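Local coordinates for protein thiosulfate reductase (Thermus thermophilus, PDB 2VPZ) that probably catalyses sulfur-compound oxidoreduction, binding a [4Fe-4S] cluster and a molybdenum cofactor built on two molybdopterin guanine dinucleotides, at residues A[421-425]-A[451-455]; A[416-420]-A[722-726]; A[439-443]-A[470-475]; A[707-712]-A[749-755]. All blocks are in the same frame, centred on the assembly; numbering follows the deposited sequence.

Interaction 1. Residues A[421-425]-A[451-455]; sequences IEPMI and RTKEA
Ile-421 sets its methyl CG2 against CB of Ala-455, 3.6 Å away, while its other branch ends with CD1 beside OG1 and CG2 of Thr-452. CB of Ile-421 also lies over one face of the Arg-451 guanidinium, so a branched aliphatic residue serves both an apolar neighbour and a flat cation. Met-424 adds its CB, 3.9 Å from CB of Ala-455, and its SD close by, before the bent chain turns away. Ile-425 reaches across with both branches. Because CG1 stands anti to the carbonyl carbon (chi1 -58°), CD1 is carried to CG of Arg-451, 3.3 Å away, and CG1 passes 3.7 Å from CB of Ala-455; CG2 meets the carboxylate end of Glu-454. Putting an alanine at Ile-425 would probably open a gap over Ala-455 and leave the aliphatic part of Arg-451 without its apolar cover. A small residue suits the place of Ala-455, whose CB is met by Ile-421, Met-424 and Ile-425. The nearest backbones, at Ile-425 and Ala-455, have CA atoms only 5.1 Å apart. Close approach over a small residue is common where helices pack; here a short, weakly bonded helical turn at 423-426 rests on helix 449-457.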
loop_
_atom_site.group_PDB
_atom_site.type_symbol
_atom_site.label_atom_id
_atom_site.label_comp_id
_atom_site.label_asym_id
_atom_site.label_seq_id
_atom_site.Cartn_x
_atom_site.Cartn_y
_atom_site.Cartn_z
ATOM N N ILE A 421 -6.350 7.451 57.935
ATOM C CA ILE A 421 -7.306 8.577 57.786
ATOM C C ILE A 421 -8.503 8.450 58.707
ATOM O O ILE A 421 -9.188 9.421 59.010
ATOM C CB ILE A 421 -7.947 8.705 56.358
ATOM C CG1 ILE A 421 -6.892 8.812 55.277
ATOM C CG2 ILE A 421 -8.905 9.939 56.332
ATOM C CD1 ILE A 421 -7.044 10.036 54.354
ATOM N N GLU A 422 -8.782 7.211 59.074
ATOM C CA GLU A 422 -9.901 6.846 59.928
ATOM C C GLU A 422 -9.579 7.365 61.352
ATOM O O GLU A 422 -10.458 7.985 62.005
ATOM C CB GLU A 422 -10.110 5.330 59.878
ATOM C CG GLU A 422 -11.344 4.758 60.557
ATOM C CD GLU A 422 -11.207 3.253 60.816
ATOM O OE1 GLU A 422 -10.050 2.789 60.951
ATOM O OE2 GLU A 422 -12.246 2.543 60.899
ATOM N N PRO A 423 -8.348 7.116 61.871
ATOM C CA PRO A 423 -7.909 7.573 63.189
ATOM C C PRO A 423 -8.176 9.090 63.465
ATOM O O PRO A 423 -8.290 9.508 64.625
ATOM C CB PRO A 423 -6.409 7.258 63.185
ATOM C CG PRO A 423 -6.305 5.987 62.361
ATOM C CD PRO A 423 -7.472 6.049 61.357
ATOM N N MET A 424 -8.261 9.904 62.407
ATOM C CA MET A 424 -8.508 11.366 62.461
ATOM C C MET A 424 -9.992 11.758 62.629
ATOM O O MET A 424 -10.308 12.898 62.999
ATOM C CB MET A 424 -7.991 12.104 61.203
ATOM C CG MET A 424 -6.548 11.859 60.778
ATOM S SD MET A 424 -6.202 12.325 59.031
ATOM C CE MET A 424 -4.466 12.882 59.137
ATOM N N ILE A 425 -10.888 10.834 62.307
ATOM C CA ILE A 425 -12.340 11.032 62.387
ATOM C C ILE A 425 -12.921 10.499 63.725
ATOM O O ILE A 425 -13.578 11.246 64.447
ATOM C CB ILE A 425 -13.105 10.353 61.163
ATOM C CG1 ILE A 425 -12.617 10.900 59.818
ATOM C CG2 ILE A 425 -14.623 10.595 61.290
ATOM C CD1 ILE A 425 -12.787 9.916 58.628
ATOM N N ARG A 451 -14.886 11.082 52.989
ATOM C CA ARG A 451 -14.243 10.660 54.244
ATOM C C ARG A 451 -12.949 11.497 54.522
ATOM O O ARG A 451 -12.711 11.890 55.649
ATOM C CB ARG A 451 -13.923 9.142 54.282
ATOM C CG ARG A 451 -13.390 8.642 55.657
ATOM C CD ARG A 451 -12.767 7.216 55.635
ATOM N NE ARG A 451 -11.650 7.055 54.694
ATOM C CZ ARG A 451 -10.928 5.947 54.510
ATOM N NH1 ARG A 451 -11.174 4.849 55.205
ATOM N NH2 ARG A 451 -9.946 5.932 53.612
ATOM N N THR A 452 -12.132 11.772 53.506
ATOM C CA THR A 452 -10.932 12.592 53.686
ATOM C C THR A 452 -11.268 14.057 54.145
ATOM O O THR A 452 -10.525 14.673 54.916
ATOM C CB THR A 452 -10.047 12.632 52.383
ATOM O OG1 THR A 452 -9.779 11.316 51.929
ATOM C CG2 THR A 452 -8.739 13.406 52.631
ATOM N N LYS A 453 -12.396 14.606 53.683
ATOM C CA LYS A 453 -12.851 15.975 54.019
ATOM C C LYS A 453 -13.397 16.090 55.465
ATOM O O LYS A 453 -13.276 17.132 56.132
ATOM C CB LYS A 453 -13.871 16.488 52.987
ATOM C CG LYS A 453 -13.377 16.412 51.534
ATOM C CD LYS A 453 -14.256 17.229 50.584
ATOM C CE LYS A 453 -13.606 17.461 49.199
ATOM N NZ LYS A 453 -14.615 17.632 48.093
ATOM N N GLU A 454 -14.012 15.005 55.931
ATOM C CA GLU A 454 -14.500 14.888 57.306
ATOM C C GLU A 454 -13.222 14.949 58.193
ATOM O O GLU A 454 -13.151 15.695 59.177
ATOM C CB GLU A 454 -15.170 13.528 57.510
ATOM C CG GLU A 454 -16.637 13.535 57.917
ATOM C CD GLU A 454 -17.030 12.322 58.786
ATOM O OE1 GLU A 454 -16.986 12.445 60.040
ATOM O OE2 GLU A 454 -17.355 11.248 58.200
ATOM N N ALA A 455 -12.225 14.139 57.828
ATOM C CA ALA A 455 -10.954 14.070 58.547
ATOM C C ALA A 455 -10.195 15.417 58.589
ATOM O O ALA A 455 -9.565 15.730 59.593
ATOM C CB ALA A 455 -10.056 12.927 57.987
#

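Interaction 2. Residues A[416-420]-A[722-726]; sequences AIQEL and RYKLD
The phenol ring of Tyr-723 has OE2 of Glu-419 at its edge, near the ring plane, whereas OE1 of Gln-418 approaches obliquely, 3.1 Å from CE1. The Gln-418 amide stands almost upright to the ring, their planes 86° apart, and the Glu-419 carboxylate is turned by 71°. Tyr-723 OH donates a hydrogen bond to Glu-419 OE2 at 3.0 Å, arriving from above the carboxylate plane, 40° out of it. Both side chains are folded to get there: Gln-418 bends at its second torsion, and Glu-419 does the same. The contact bridges two regions far apart in sequence, a loop of the molybdopterin oxidoreductase region and the short strand 724-725 of the dinucleotide-binding region, which pairs with strand 732-733 as a two-stranded antiparallel ribbon. A tyrosine suits this junction because its long, rigid ring delivers a hydroxyl to a buried acid; a phenylalanine at Tyr-723 would probably leave Glu-419 OE2 without this donor. Leu-725 supplies the apolar neighbour, its CG 3.5 Å from Glu-419 OE2 and its CD2 4.0 Å from Gln-418 NE2. The hydroxyl of Tyr-723 has a second, weak hydrogen bond with NH1 of Arg-451. Gln-418 is further packed against Ser-171 of helix 168-184 and Ala-732 of strand 732-733.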
loop_
_atom_site.group_PDB
_atom_site.type_symbol
_atom_site.label_atom_id
_atom_site.label_comp_id
_atom_site.label_asym_id
_atom_site.label_seq_id
_atom_site.Cartn_x
_atom_site.Cartn_y
_atom_site.Cartn_z
ATOM N N ALA A 416 0.142 2.129 55.185
ATOM C CA ALA A 416 -0.888 2.339 54.138
ATOM C C ALA A 416 -1.653 3.689 54.308
ATOM O O ALA A 416 -2.464 3.839 55.224
ATOM C CB ALA A 416 -1.892 1.129 54.120
ATOM N N ILE A 417 -1.373 4.656 53.428
ATOM C CA ILE A 417 -1.916 6.024 53.476
ATOM C C ILE A 417 -3.410 6.186 53.715
ATOM O O ILE A 417 -3.899 7.064 54.452
ATOM C CB ILE A 417 -1.525 6.851 52.156
ATOM C CG1 ILE A 417 -1.770 8.344 52.338
ATOM C CG2 ILE A 417 -2.301 6.274 50.943
ATOM C CD1 ILE A 417 -0.913 9.243 51.428
ATOM N N GLN A 418 -4.136 5.283 53.087
ATOM C CA GLN A 418 -5.576 5.223 53.118
ATOM C C GLN A 418 -6.176 4.677 54.437
ATOM O O GLN A 418 -7.344 4.926 54.733
ATOM C CB GLN A 418 -6.011 4.443 51.876
ATOM C CG GLN A 418 -5.084 3.246 51.529
ATOM C CD GLN A 418 -5.759 1.950 51.861
ATOM O OE1 GLN A 418 -6.969 1.954 52.102
ATOM N NE2 GLN A 418 -5.030 0.841 51.863
ATOM N N GLU A 419 -5.389 3.980 55.265
ATOM C CA GLU A 419 -5.874 3.424 56.542
ATOM C C GLU A 419 -5.677 4.366 57.779
ATOM O O GLU A 419 -6.442 4.280 58.750
ATOM C CB GLU A 419 -5.287 2.023 56.789
ATOM C CG GLU A 419 -5.632 0.963 55.694
ATOM C CD GLU A 419 -7.148 0.753 55.508
ATOM O OE1 GLU A 419 -7.847 0.648 56.539
ATOM O OE2 GLU A 419 -7.613 0.680 54.343
ATOM N N LEU A 420 -4.691 5.272 57.728
ATOM C CA LEU A 420 -4.405 6.250 58.809
ATOM C C LEU A 420 -5.328 7.477 58.785
ATOM O O LEU A 420 -5.079 8.452 59.515
ATOM C CB LEU A 420 -2.964 6.815 58.736
ATOM C CG LEU A 420 -1.806 5.895 58.366
ATOM C CD1 LEU A 420 -0.671 6.713 57.749
ATOM C CD2 LEU A 420 -1.327 5.094 59.587
ATOM N N ARG A 722 -15.855 3.343 47.233
ATOM C CA ARG A 722 -15.499 2.116 47.980
ATOM C C ARG A 722 -14.185 1.481 47.451
ATOM O O ARG A 722 -13.726 1.843 46.378
ATOM C CB ARG A 722 -16.625 1.060 47.832
ATOM C CG ARG A 722 -18.082 1.543 48.061
ATOM C CD ARG A 722 -19.122 0.527 47.505
ATOM N NE ARG A 722 -20.537 0.783 47.812
ATOM C CZ ARG A 722 -21.555 -0.023 47.495
ATOM N NH1 ARG A 722 -21.327 -1.159 46.849
ATOM N NH2 ARG A 722 -22.810 0.295 47.832
ATOM N N TYR A 723 -13.587 0.565 48.221
ATOM C CA TYR A 723 -12.371 -0.172 47.809
ATOM C C TYR A 723 -12.233 -1.495 48.603
ATOM O O TYR A 723 -12.700 -1.563 49.735
ATOM C CB TYR A 723 -11.100 0.670 48.004
ATOM C CG TYR A 723 -10.795 1.081 49.427
ATOM C CD1 TYR A 723 -10.039 0.253 50.285
ATOM C CD2 TYR A 723 -11.255 2.300 49.938
ATOM C CE1 TYR A 723 -9.747 0.636 51.610
ATOM C CE2 TYR A 723 -10.983 2.703 51.253
ATOM C CZ TYR A 723 -10.227 1.870 52.094
ATOM O OH TYR A 723 -9.943 2.261 53.395
ATOM N N LYS A 724 -11.659 -2.551 48.011
ATOM C CA LYS A 724 -11.463 -3.827 48.731
ATOM C C LYS A 724 -10.005 -3.896 49.251
ATOM O O LYS A 724 -9.071 -4.014 48.458
ATOM C CB LYS A 724 -11.783 -5.071 47.863
ATOM C CG LYS A 724 -11.987 -6.418 48.662
ATOM C CD LYS A 724 -12.905 -7.440 47.954
ATOM C CE LYS A 724 -14.361 -7.327 48.436
ATOM N NZ LYS A 724 -15.374 -7.538 47.333
ATOM N N LEU A 725 -9.850 -3.784 50.576
ATOM C CA LEU A 725 -8.544 -3.852 51.276
ATOM C C LEU A 725 -7.808 -5.181 51.010
ATOM O O LEU A 725 -8.380 -6.254 51.210
ATOM C CB LEU A 725 -8.696 -3.725 52.826
ATOM C CG LEU A 725 -7.825 -2.766 53.671
ATOM C CD1 LEU A 725 -7.747 -3.211 55.158
ATOM C CD2 LEU A 725 -6.404 -2.678 53.087
ATOM N N ASP A 726 -6.565 -5.125 50.520
ATOM C CA ASP A 726 -5.792 -6.356 50.358
ATOM C C ASP A 726 -5.386 -6.711 51.813
ATOM O O ASP A 726 -4.713 -5.917 52.497
ATOM C CB ASP A 726 -4.521 -6.139 49.483
ATOM C CG ASP A 726 -3.696 -7.443 49.263
ATOM O OD1 ASP A 726 -4.043 -8.495 49.830
ATOM O OD2 ASP A 726 -2.691 -7.377 48.510
#

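Interaction 3. Residues A[439-443]-A[470-475]; sequences GINLF and QEHVMW. With MGD (2-amino-5,6-dimercapto-7-methyl-3,7,8a,9-tetrahydro-8-oxa-1,3,9,10-tetraaza-anthracen-4-one guanosine dinucleotide), chain H.
The imidazole of His-472 lies between partner backbone on one face and a side chain of its own segment on the other: N of Leu-442 lies over the centre of one face, CA of Asn-441 makes a CH-pi contact there, and CG2 of Val-473 covers the opposite face. At the ring's edge, in plane, sits O3' of the bound MGD, 3.6 Å from NE2. Asn-441, the centre of an inverse gamma turn, gives its backbone N to MGD O2A in a nearly straight hydrogen bond of 3.0 Å (171°), so the turn presents an N-H to one oxygen of the cofactor's pyrophosphate. An aromatic residue suits Phe-443: CB of His-472 stands over its face, 3.8 Å from the ring centroid, and its edge meets the face of the Trp-475 five-membered ring in a T-shaped pair, planes at 84°. Glu-471, beside Phe-443, sends its carboxylate to Tyr-718 and Lys-453. The contact lies at the C-terminal ends of the parallel strands 435-438 and 462-466, with helix 449-457 packed against Phe-443 and Trp-475.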
loop_
_atom_site.group_PDB
_atom_site.type_symbol
_atom_site.label_atom_id
_atom_site.label_comp_id
_atom_site.label_asym_id
_atom_site.label_seq_id
_atom_site.Cartn_x
_atom_site.Cartn_y
_atom_site.Cartn_z
ATOM N N GLY A 439 3.405 17.801 48.529
ATOM C CA GLY A 439 3.181 17.409 47.144
ATOM C C GLY A 439 2.454 16.089 46.915
ATOM O O GLY A 439 2.930 15.192 46.217
ATOM N N ILE A 440 1.286 15.939 47.522
ATOM C CA ILE A 440 0.520 14.696 47.397
ATOM C C ILE A 440 -0.958 15.120 47.264
ATOM O O ILE A 440 -1.458 15.932 48.047
ATOM C CB ILE A 440 0.848 13.731 48.664
ATOM C CG1 ILE A 440 0.245 12.341 48.482
ATOM C CG2 ILE A 440 0.403 14.398 49.967
ATOM C CD1 ILE A 440 -1.221 12.216 48.910
ATOM N N ASN A 441 -1.642 14.619 46.239
ATOM C CA ASN A 441 -3.023 15.021 45.940
ATOM C C ASN A 441 -4.080 14.328 46.838
ATOM O O ASN A 441 -4.622 13.288 46.486
ATOM C CB ASN A 441 -3.300 14.780 44.437
ATOM C CG ASN A 441 -4.180 15.865 43.805
ATOM O OD1 ASN A 441 -3.888 16.374 42.710
ATOM N ND2 ASN A 441 -5.266 16.205 44.487
ATOM N N LEU A 442 -4.381 14.929 47.990
ATOM C CA LEU A 442 -5.364 14.361 48.917
ATOM C C LEU A 442 -6.717 13.977 48.278
ATOM O O LEU A 442 -7.263 12.903 48.565
ATOM C CB LEU A 442 -5.595 15.282 50.140
ATOM C CG LEU A 442 -4.415 15.611 51.068
ATOM C CD1 LEU A 442 -4.893 16.510 52.245
ATOM C CD2 LEU A 442 -3.751 14.311 51.589
ATOM N N PHE A 443 -7.265 14.833 47.415
ATOM C CA PHE A 443 -8.562 14.570 46.770
ATOM C C PHE A 443 -8.552 13.759 45.443
ATOM O O PHE A 443 -9.617 13.431 44.923
ATOM C CB PHE A 443 -9.351 15.896 46.573
ATOM C CG PHE A 443 -9.599 16.703 47.859
ATOM C CD1 PHE A 443 -9.923 18.071 47.792
ATOM C CD2 PHE A 443 -9.496 16.109 49.127
ATOM C CE1 PHE A 443 -10.137 18.838 48.961
ATOM C CE2 PHE A 443 -9.708 16.864 50.322
ATOM C CZ PHE A 443 -10.027 18.229 50.231
ATOM N N GLN A 470 -4.420 23.870 44.096
ATOM C CA GLN A 470 -5.297 22.714 43.844
ATOM C C GLN A 470 -6.514 22.702 44.782
ATOM O O GLN A 470 -6.582 23.520 45.690
ATOM C CB GLN A 470 -4.506 21.451 44.034
ATOM C CG GLN A 470 -3.358 21.269 43.092
ATOM C CD GLN A 470 -3.566 20.061 42.203
ATOM O OE1 GLN A 470 -2.739 19.720 41.353
ATOM N NE2 GLN A 470 -4.709 19.397 42.414
ATOM N N GLU A 471 -7.437 21.760 44.610
ATOM C CA GLU A 471 -8.591 21.740 45.508
ATOM C C GLU A 471 -8.276 21.322 46.965
ATOM O O GLU A 471 -8.994 21.729 47.884
ATOM C CB GLU A 471 -9.759 20.863 44.992
ATOM C CG GLU A 471 -10.951 20.922 45.942
ATOM C CD GLU A 471 -11.915 19.769 45.780
ATOM O OE1 GLU A 471 -12.981 19.784 46.441
ATOM O OE2 GLU A 471 -11.596 18.847 44.999
ATOM N N HIS A 472 -7.232 20.540 47.214
ATOM C CA HIS A 472 -6.880 20.122 48.600
ATOM C C HIS A 472 -5.820 21.030 49.297
ATOM O O HIS A 472 -5.538 20.838 50.466
ATOM C CB HIS A 472 -6.282 18.722 48.673
ATOM C CG HIS A 472 -4.876 18.645 48.238
ATOM N ND1 HIS A 472 -3.819 18.681 49.080
ATOM C CD2 HIS A 472 -4.363 18.709 47.012
ATOM C CE1 HIS A 472 -2.701 18.768 48.394
ATOM N NE2 HIS A 472 -3.008 18.783 47.120
ATOM N N VAL A 473 -5.197 21.955 48.571
ATOM C CA VAL A 473 -4.212 22.877 49.151
ATOM C C VAL A 473 -4.977 24.058 49.817
ATOM O O VAL A 473 -4.560 24.600 50.859
ATOM C CB VAL A 473 -3.205 23.458 48.070
ATOM C CG1 VAL A 473 -2.287 24.527 48.681
ATOM C CG2 VAL A 473 -2.374 22.314 47.433
ATOM N N MET A 474 -6.103 24.434 49.223
ATOM C CA MET A 474 -6.951 25.508 49.715
ATOM C C MET A 474 -7.926 25.097 50.849
ATOM O O MET A 474 -8.952 25.738 51.079
ATOM C CB MET A 474 -7.691 26.213 48.555
ATOM C CG MET A 474 -6.816 26.536 47.321
ATOM S SD MET A 474 -5.314 27.492 47.722
ATOM C CE MET A 474 -6.041 29.103 48.248
ATOM N N TRP A 475 -7.605 23.999 51.535
ATOM C CA TRP A 475 -8.349 23.535 52.737
ATOM C C TRP A 475 -7.385 23.627 53.924
ATOM O O TRP A 475 -7.731 23.246 55.044
ATOM C CB TRP A 475 -8.813 22.081 52.640
ATOM C CG TRP A 475 -10.137 21.892 51.986
ATOM C CD1 TRP A 475 -10.520 22.332 50.743
ATOM C CD2 TRP A 475 -11.273 21.206 52.531
ATOM N NE1 TRP A 475 -11.819 21.958 50.489
ATOM C CE2 TRP A 475 -12.301 21.257 51.562
ATOM C CE3 TRP A 475 -11.510 20.532 53.738
ATOM C CZ2 TRP A 475 -13.567 20.683 51.773
ATOM C CZ3 TRP A 475 -12.761 19.956 53.959
ATOM C CH2 TRP A 475 -13.777 20.030 52.964
HETATM P PB MGD H . -0.457 14.032 41.522
HETATM O O1B MGD H . -1.897 14.076 41.113
HETATM O O2B MGD H . 0.602 14.394 40.526
HETATM O O3B MGD H . -0.316 12.589 42.231
HETATM O O3A MGD H . -0.168 10.385 43.418
HETATM P PA MGD H . 0.352 11.889 43.532
HETATM O O1A MGD H . 1.838 12.113 43.301
HETATM O O2A MGD H . -0.310 12.450 44.741
HETATM O "O5'" MGD H . -0.226 15.009 42.725
HETATM C "C5'" MGD H . 0.987 15.749 42.875
HETATM C "C4'" MGD H . 0.672 16.894 43.839
HETATM O "O4'" MGD H . 1.979 17.395 44.095
HETATM C "C3'" MGD H . -0.112 18.041 43.256
HETATM O "O3'" MGD H . -0.732 18.694 44.372
HETATM C "C2'" MGD H . 1.001 18.903 42.640
HETATM O "O2'" MGD H . 0.511 20.213 42.531
HETATM C "C1'" MGD H . 2.138 18.780 43.658
HETATM N N9 MGD H . 3.559 19.031 43.208
HETATM C C8 MGD H . 4.077 18.747 42.011
HETATM N N7 MGD H . 5.393 19.045 41.909
HETATM C C5 MGD H . 5.790 19.506 43.115
HETATM C C6 MGD H . 7.092 19.972 43.772
HETATM O O6 MGD H . 8.197 20.060 43.129
HETATM N N1 MGD H . 6.998 20.331 45.095
HETATM C C2 MGD H . 5.842 20.293 45.827
HETATM N N2 MGD H . 5.771 20.662 47.143
HETATM N N3 MGD H . 4.701 19.863 45.270
HETATM C C4 MGD H . 4.566 19.480 43.958
HETATM C C10 MGD H . 0.552 9.369 42.653
HETATM C C11 MGD H . -0.051 8.047 42.989
HETATM O O11 MGD H . -1.465 8.245 42.953
HETATM C C12 MGD H . 0.345 6.880 42.162
HETATM S S12 MGD H . 1.987 6.520 41.827
HETATM C C13 MGD H . -0.546 6.004 41.699
HETATM S S13 MGD H . -0.232 4.691 40.727
HETATM C C14 MGD H . -1.949 5.993 41.976
HETATM N N15 MGD H . -2.687 6.273 40.711
HETATM C C16 MGD H . -4.028 6.508 40.894
HETATM C C17 MGD H . -5.105 6.272 39.928
HETATM O O17 MGD H . -4.844 5.849 38.763
HETATM N N18 MGD H . -6.360 6.499 40.320
HETATM C C19 MGD H . -6.685 6.941 41.550
HETATM N N19 MGD H . -7.975 7.232 41.899
HETATM N N20 MGD H . -5.741 7.140 42.473
HETATM C C21 MGD H . -4.445 6.979 42.228
HETATM N N22 MGD H . -3.536 7.261 43.169
HETATM C C23 MGD H . -2.143 6.990 43.076
#

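Interaction 4. Residues A[707-712]-A[749-755]; sequences RLAHGR and LPSLTGL
Arg-712 lays one face of its guanidinium on Leu-752, whose CG is 3.5 Å from NH2, while CB and CD1 of Leu-749 lie over the opposite face. The flat cation is thus layered between two leucines, and O of Pro-750 sits at its edge, 3.6 Å from NH2. The bend at chi3 (88°) brings the group into this slot, where an arginine can pack through its broad faces and still present N-H groups around its rim. Arg-707 repeats the theme on a smaller scale: CD2 of Leu-755 stands over the centre of its guanidinium, 3.8 Å from CZ. Between the two arginines Leu-708 meets the helix. Its CB is 3.3 Å from CD2 of Leu-752, which it crosses at about a right angle, and its CD2 lies 3.7 Å from Leu-755 CB, the side chains of Leu-708 and Leu-755 sliding past each other in opposite directions. Leu-752 and Leu-755, three residues apart, fall on the same side of helix 752-756. Ser-751 is the N-cap of that helix: its OG accepts from N of Gly-754 at 3.2 Å, closing off the first turn. In the partner segment, Ala-709 to Arg-712 form a type II beta turn. Gly-711 takes the positive-phi position, and a side chain there would press on CD2 of Leu-749. Leu-708 is also packed on Trp-638, and Arg-712 on Met-641, both of helix 638-641.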
loop_
_atom_site.group_PDB
_atom_site.type_symbol
_atom_site.label_atom_id
_atom_site.label_comp_id
_atom_site.label_asym_id
_atom_site.label_seq_id
_atom_site.Cartn_x
_atom_site.Cartn_y
_atom_site.Cartn_z
ATOM N N ARG A 707 -6.982 28.070 36.740
ATOM C CA ARG A 707 -7.911 28.496 35.714
ATOM C C ARG A 707 -8.116 27.627 34.439
ATOM O O ARG A 707 -9.239 27.591 33.912
ATOM C CB ARG A 707 -7.692 30.016 35.410
ATOM C CG ARG A 707 -7.927 30.936 36.672
ATOM C CD ARG A 707 -8.239 32.417 36.329
ATOM N NE ARG A 707 -9.481 32.587 35.553
ATOM C CZ ARG A 707 -9.684 33.508 34.604
ATOM N NH1 ARG A 707 -8.726 34.370 34.289
ATOM N NH2 ARG A 707 -10.840 33.541 33.948
ATOM N N LEU A 708 -7.116 26.912 33.933
ATOM C CA LEU A 708 -7.386 26.001 32.796
ATOM C C LEU A 708 -7.614 24.516 33.106
ATOM O O LEU A 708 -7.750 23.736 32.171
ATOM C CB LEU A 708 -6.372 26.114 31.609
ATOM C CG LEU A 708 -4.974 26.661 31.790
ATOM C CD1 LEU A 708 -4.127 26.469 30.502
ATOM C CD2 LEU A 708 -5.062 28.157 32.178
ATOM N N ALA A 709 -7.616 24.089 34.364
ATOM C CA ALA A 709 -7.890 22.682 34.696
ATOM C C ALA A 709 -9.295 22.552 35.309
ATOM O O ALA A 709 -9.924 21.472 35.277
ATOM C CB ALA A 709 -6.820 22.086 35.673
ATOM N N HIS A 710 -9.771 23.687 35.825
ATOM C CA HIS A 710 -11.110 23.832 36.446
ATOM C C HIS A 710 -12.320 23.597 35.534
ATOM O O HIS A 710 -12.530 24.320 34.555
ATOM C CB HIS A 710 -11.374 25.214 37.128
ATOM C CG HIS A 710 -12.670 25.316 37.845
ATOM N ND1 HIS A 710 -12.928 24.613 38.980
ATOM C CD2 HIS A 710 -13.806 25.955 37.544
ATOM C CE1 HIS A 710 -14.172 24.803 39.360
ATOM N NE2 HIS A 710 -14.733 25.625 38.499
ATOM N N GLY A 711 -13.104 22.569 35.897
ATOM C CA GLY A 711 -14.322 22.145 35.212
ATOM C C GLY A 711 -14.263 21.204 34.009
ATOM O O GLY A 711 -15.271 20.997 33.305
ATOM N N ARG A 712 -13.113 20.590 33.769
ATOM C CA ARG A 712 -12.898 19.727 32.592
ATOM C C ARG A 712 -12.784 18.193 32.830
ATOM O O ARG A 712 -12.025 17.754 33.699
ATOM C CB ARG A 712 -11.648 20.291 31.826
ATOM C CG ARG A 712 -11.564 21.852 31.923
ATOM C CD ARG A 712 -10.469 22.567 31.065
ATOM N NE ARG A 712 -10.915 22.895 29.707
ATOM C CZ ARG A 712 -11.153 24.101 29.202
ATOM N NH1 ARG A 712 -10.999 25.193 29.927
ATOM N NH2 ARG A 712 -11.558 24.212 27.943
ATOM N N LEU A 749 -17.550 26.202 28.580
ATOM C CA LEU A 749 -16.317 26.478 29.306
ATOM C C LEU A 749 -15.531 27.621 28.707
ATOM O O LEU A 749 -15.774 27.986 27.550
ATOM C CB LEU A 749 -15.440 25.223 29.272
ATOM C CG LEU A 749 -15.902 23.959 29.986
ATOM C CD1 LEU A 749 -15.377 22.695 29.260
ATOM C CD2 LEU A 749 -15.438 24.034 31.451
ATOM N N PRO A 750 -14.562 28.189 29.458
ATOM C CA PRO A 750 -13.830 29.283 28.825
ATOM C C PRO A 750 -12.945 28.780 27.665
ATOM O O PRO A 750 -12.752 27.566 27.470
ATOM C CB PRO A 750 -12.993 29.886 29.956
ATOM C CG PRO A 750 -13.556 29.270 31.253
ATOM C CD PRO A 750 -14.072 27.926 30.813
ATOM N N SER A 751 -12.411 29.710 26.888
ATOM C CA SER A 751 -11.531 29.337 25.799
ATOM C C SER A 751 -10.138 29.041 26.383
ATOM O O SER A 751 -9.586 29.873 27.111
ATOM C CB SER A 751 -11.445 30.463 24.766
ATOM O OG SER A 751 -10.236 30.398 24.046
ATOM N N LEU A 752 -9.594 27.860 26.094
ATOM C CA LEU A 752 -8.258 27.459 26.554
ATOM C C LEU A 752 -7.121 28.301 25.968
ATOM O O LEU A 752 -6.126 28.548 26.656
ATOM C CB LEU A 752 -7.953 25.995 26.237
ATOM C CG LEU A 752 -8.142 24.960 27.332
ATOM C CD1 LEU A 752 -7.804 23.583 26.759
ATOM C CD2 LEU A 752 -7.251 25.282 28.539
ATOM N N THR A 753 -7.237 28.700 24.703
ATOM C CA THR A 753 -6.217 29.534 24.034
ATOM C C THR A 753 -6.181 30.928 24.709
ATOM O O THR A 753 -5.100 31.470 24.978
ATOM C CB THR A 753 -6.479 29.659 22.477
ATOM O OG1 THR A 753 -6.374 28.382 21.860
ATOM C CG2 THR A 753 -5.476 30.609 21.806
ATOM N N GLY A 754 -7.357 31.485 25.000
ATOM C CA GLY A 754 -7.460 32.758 25.693
ATOM C C GLY A 754 -6.677 32.709 27.001
ATOM O O GLY A 754 -5.785 33.528 27.230
ATOM N N LEU A 755 -6.998 31.747 27.865
ATOM C CA LEU A 755 -6.280 31.528 29.135
ATOM C C LEU A 755 -4.765 31.229 28.904
ATOM O O LEU A 755 -3.903 31.862 29.521
ATOM C CB LEU A 755 -6.917 30.377 29.934
ATOM C CG LEU A 755 -8.317 30.640 30.498
ATOM C CD1 LEU A 755 -8.995 29.325 30.950
ATOM C CD2 LEU A 755 -8.204 31.641 31.656
#

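In the fold
From the N terminus, residues 416-420 come first and wait some 300 residues for 722-726, so interaction 2 closes the longest loop, joining the molybdopterin oxidoreductase region to the dinucleotide-binding region. Interactions 1 and 3 both fall within that loop and cross each other, their segments alternating as 421-425, 439-443, 451-455 and 470-475. They meet through the salt bridge from Lys-453 to Glu-471, linking helix 449-457 to the cofactor-binding loops. Interaction 1 also touches interaction 2, through Arg-451 and Gln-418. Interaction 4 begins before 722-726 and so crosses interaction 2, about 20 Å away at the nearest atoms; it joins the loop after strand 692-696 to helix 752-756 near the C terminus.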